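Local atomic coordinates of rhogap protein (Gallus gallus, PDB entry 1F7C), a protein that stimulates GTP hydrolysis by the small GTPases RhoA and Cdc42 through its RhoGAP (BH) domain, the part present in this chain. Residues Gln56-Ile61 and Lys167-Thr172. Residues are numbered along the deposited sequence; the frame is centred on the assembly and turned at random.
Sequences QGLYRI and KQNLMT
G57 donates its backbone N-H to the carbonyl O of N169, 2.9 Å from N to O with 159° at the hydrogen, which ties the loop 56-61 to the C-terminal end of the short helix 166-169. The same O of N169 also receives a CA-H...O contact from Q56, 3.5 Å from CA. The extended side chain of Q56 crosses L170 obliquely; its NE2 lies 4.0 Å from L170 CD1. N169 shapes its own turn: OD1 accepts from M171 N at 2.8 Å in an Asx turn. The first torsion of N169 (chi1 63°) sets CG between the backbone N and carbonyl carbon, and with it the amide beside the chain where OD1 can reach M171 N, while ND2 is bound by the carbonyl oxygens of V162 and I53, so both ends of the amide are engaged. The G57-N169 bond joins the loop after helix 35-51 to the turn leading into helix 173-184 in the all-helical RhoGAP domain, and the loop carries R60, the predicted arginine finger that would stabilise the transition state of GTP hydrolysis. M171 of 167-172 points its CB toward 56-61, its chain bent at chi2 and chi3. Its CG packs 4.1 Å from L58 CB, SD approaches G57 CA, and CE lies 4.0 Å from R60 CB. The R60 guanidinium lays one face against M171 SD, 3.7 Å above the plane and offset toward the rim. An alanine in place of M171 would probably leave that guanidinium face without its sulfur neighbour and open a gap beside G57 and L58, leaving R60 freer to turn. The side chains of L58 and M171 also touch V162 of helix 146-164, and R60 touches N175 of helix 173-184.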
loop_
_atom_site.group_PDB
_atom_site.type_symbol
_atom_site.label_atom_id
_atom_site.label_comp_id
_atom_site.label_asym_id
_atom_site.label_seq_id
_atom_site.Cartn_x
_atom_site.Cartn_y
_atom_site.Cartn_z
ATOM N N GLN A 56 13.399 -11.742 -3.060
ATOM C CA GLN A 56 13.509 -10.850 -4.205
ATOM C C GLN A 56 12.168 -10.596 -4.874
ATOM O O GLN A 56 11.354 -11.504 -4.997
ATOM C CB GLN A 56 14.488 -11.416 -5.232
ATOM C CG GLN A 56 15.907 -11.598 -4.704
ATOM C CD GLN A 56 16.907 -11.921 -5.806
ATOM O OE1 GLN A 56 16.643 -12.756 -6.680
ATOM N NE2 GLN A 56 18.066 -11.264 -5.764
ATOM N N GLY A 57 11.948 -9.353 -5.297
ATOM C CA GLY A 57 10.709 -8.988 -5.963
ATOM C C GLY A 57 9.449 -8.974 -5.108
ATOM O O GLY A 57 8.359 -9.261 -5.608
ATOM N N LEU A 58 9.590 -8.645 -3.825
ATOM C CA LEU A 58 8.445 -8.580 -2.917
ATOM C C LEU A 58 7.346 -7.701 -3.501
ATOM O O LEU A 58 7.578 -6.527 -3.813
ATOM C CB LEU A 58 8.854 -7.996 -1.559
ATOM C CG LEU A 58 9.502 -8.865 -0.484
ATOM C CD1 LEU A 58 9.855 -7.981 0.706
ATOM C CD2 LEU A 58 8.547 -9.985 -0.054
ATOM N N TYR A 59 6.154 -8.281 -3.638
ATOM C CA TYR A 59 4.983 -7.584 -4.166
ATOM C C TYR A 59 4.987 -7.386 -5.690
ATOM O O TYR A 59 4.012 -6.907 -6.261
ATOM C CB TYR A 59 4.800 -6.233 -3.445
ATOM C CG TYR A 59 4.503 -6.378 -1.967
ATOM C CD1 TYR A 59 5.478 -6.091 -0.997
ATOM C CD2 TYR A 59 3.256 -6.825 -1.533
ATOM C CE1 TYR A 59 5.207 -6.250 0.373
ATOM C CE2 TYR A 59 2.971 -6.992 -0.169
ATOM C CZ TYR A 59 3.946 -6.702 0.778
ATOM O OH TYR A 59 3.648 -6.860 2.113
ATOM N N ARG A 60 6.082 -7.751 -6.345
ATOM C CA ARG A 60 6.178 -7.641 -7.798
ATOM C C ARG A 60 5.887 -9.036 -8.351
ATOM O O ARG A 60 5.177 -9.199 -9.339
ATOM C CB ARG A 60 7.589 -7.201 -8.211
ATOM C CG ARG A 60 7.801 -7.118 -9.719
ATOM C CD ARG A 60 9.267 -7.303 -10.083
ATOM N NE ARG A 60 10.079 -6.122 -9.804
ATOM C CZ ARG A 60 11.395 -6.153 -9.596
ATOM N NH1 ARG A 60 12.044 -7.311 -9.628
ATOM N NH2 ARG A 60 12.066 -5.026 -9.365
ATOM N N ILE A 61 6.444 -10.040 -7.685
ATOM C CA ILE A 61 6.265 -11.432 -8.065
ATOM C C ILE A 61 4.892 -11.877 -7.606
ATOM O O ILE A 61 4.560 -11.768 -6.429
ATOM C CB ILE A 61 7.336 -12.339 -7.407
ATOM C CG1 ILE A 61 8.725 -11.965 -7.933
ATOM C CG2 ILE A 61 7.024 -13.804 -7.668
ATOM C CD1 ILE A 61 8.844 -12.006 -9.453
ATOM N N LYS A 167 18.785 -3.529 -1.574
ATOM C CA LYS A 167 19.985 -4.173 -2.109
ATOM C C LYS A 167 19.754 -5.679 -2.224
ATOM O O LYS A 167 20.216 -6.320 -3.165
ATOM C CB LYS A 167 21.192 -3.935 -1.195
ATOM C CG LYS A 167 21.778 -2.537 -1.247
ATOM C CD LYS A 167 22.394 -2.255 -2.605
ATOM C CE LYS A 167 23.151 -0.928 -2.609
ATOM N NZ LYS A 167 22.279 0.235 -2.261
ATOM N N GLN A 168 19.023 -6.231 -1.264
ATOM C CA GLN A 168 18.736 -7.652 -1.228
ATOM C C GLN A 168 17.449 -8.052 -1.959
ATOM O O GLN A 168 17.468 -8.951 -2.811
ATOM C CB GLN A 168 18.644 -8.108 0.227
ATOM C CG GLN A 168 19.518 -9.277 0.603
ATOM C CD GLN A 168 19.319 -10.475 -0.292
ATOM O OE1 GLN A 168 19.986 -10.618 -1.316
ATOM N NE2 GLN A 168 18.394 -11.343 0.084
ATOM N N ASN A 169 16.330 -7.403 -1.628
ATOM C CA ASN A 169 15.066 -7.767 -2.262
ATOM C C ASN A 169 14.746 -7.056 -3.576
ATOM O O ASN A 169 13.737 -7.347 -4.207
ATOM C CB ASN A 169 13.884 -7.611 -1.285
ATOM C CG ASN A 169 13.672 -6.169 -0.817
ATOM O OD1 ASN A 169 13.878 -5.214 -1.569
ATOM N ND2 ASN A 169 13.216 -6.016 0.426
ATOM N N LEU A 170 15.616 -6.137 -3.981
ATOM C CA LEU A 170 15.475 -5.390 -5.237
ATOM C C LEU A 170 14.280 -4.456 -5.289
ATOM O O LEU A 170 14.005 -3.887 -6.329
ATOM C CB LEU A 170 15.375 -6.356 -6.423
ATOM C CG LEU A 170 16.271 -7.600 -6.398
ATOM C CD1 LEU A 170 16.000 -8.462 -7.637
ATOM C CD2 LEU A 170 17.740 -7.172 -6.335
ATOM N N MET A 171 13.561 -4.295 -4.184
ATOM C CA MET A 171 12.391 -3.423 -4.204
ATOM C C MET A 171 12.637 -2.035 -3.639
ATOM O O MET A 171 12.457 -1.787 -2.451
ATOM C CB MET A 171 11.219 -4.085 -3.480
ATOM C CG MET A 171 10.730 -5.373 -4.146
ATOM S SD MET A 171 10.358 -5.205 -5.932
ATOM C CE MET A 171 8.854 -4.154 -5.888
ATOM N N THR A 172 13.052 -1.132 -4.516
ATOM C CA THR A 172 13.313 0.240 -4.143
ATOM C C THR A 172 11.980 0.956 -4.004
ATOM O O THR A 172 10.926 0.402 -4.326
ATOM C CB THR A 172 14.121 0.968 -5.228
ATOM O OG1 THR A 172 13.348 1.034 -6.430
ATOM C CG2 THR A 172 15.425 0.231 -5.510
#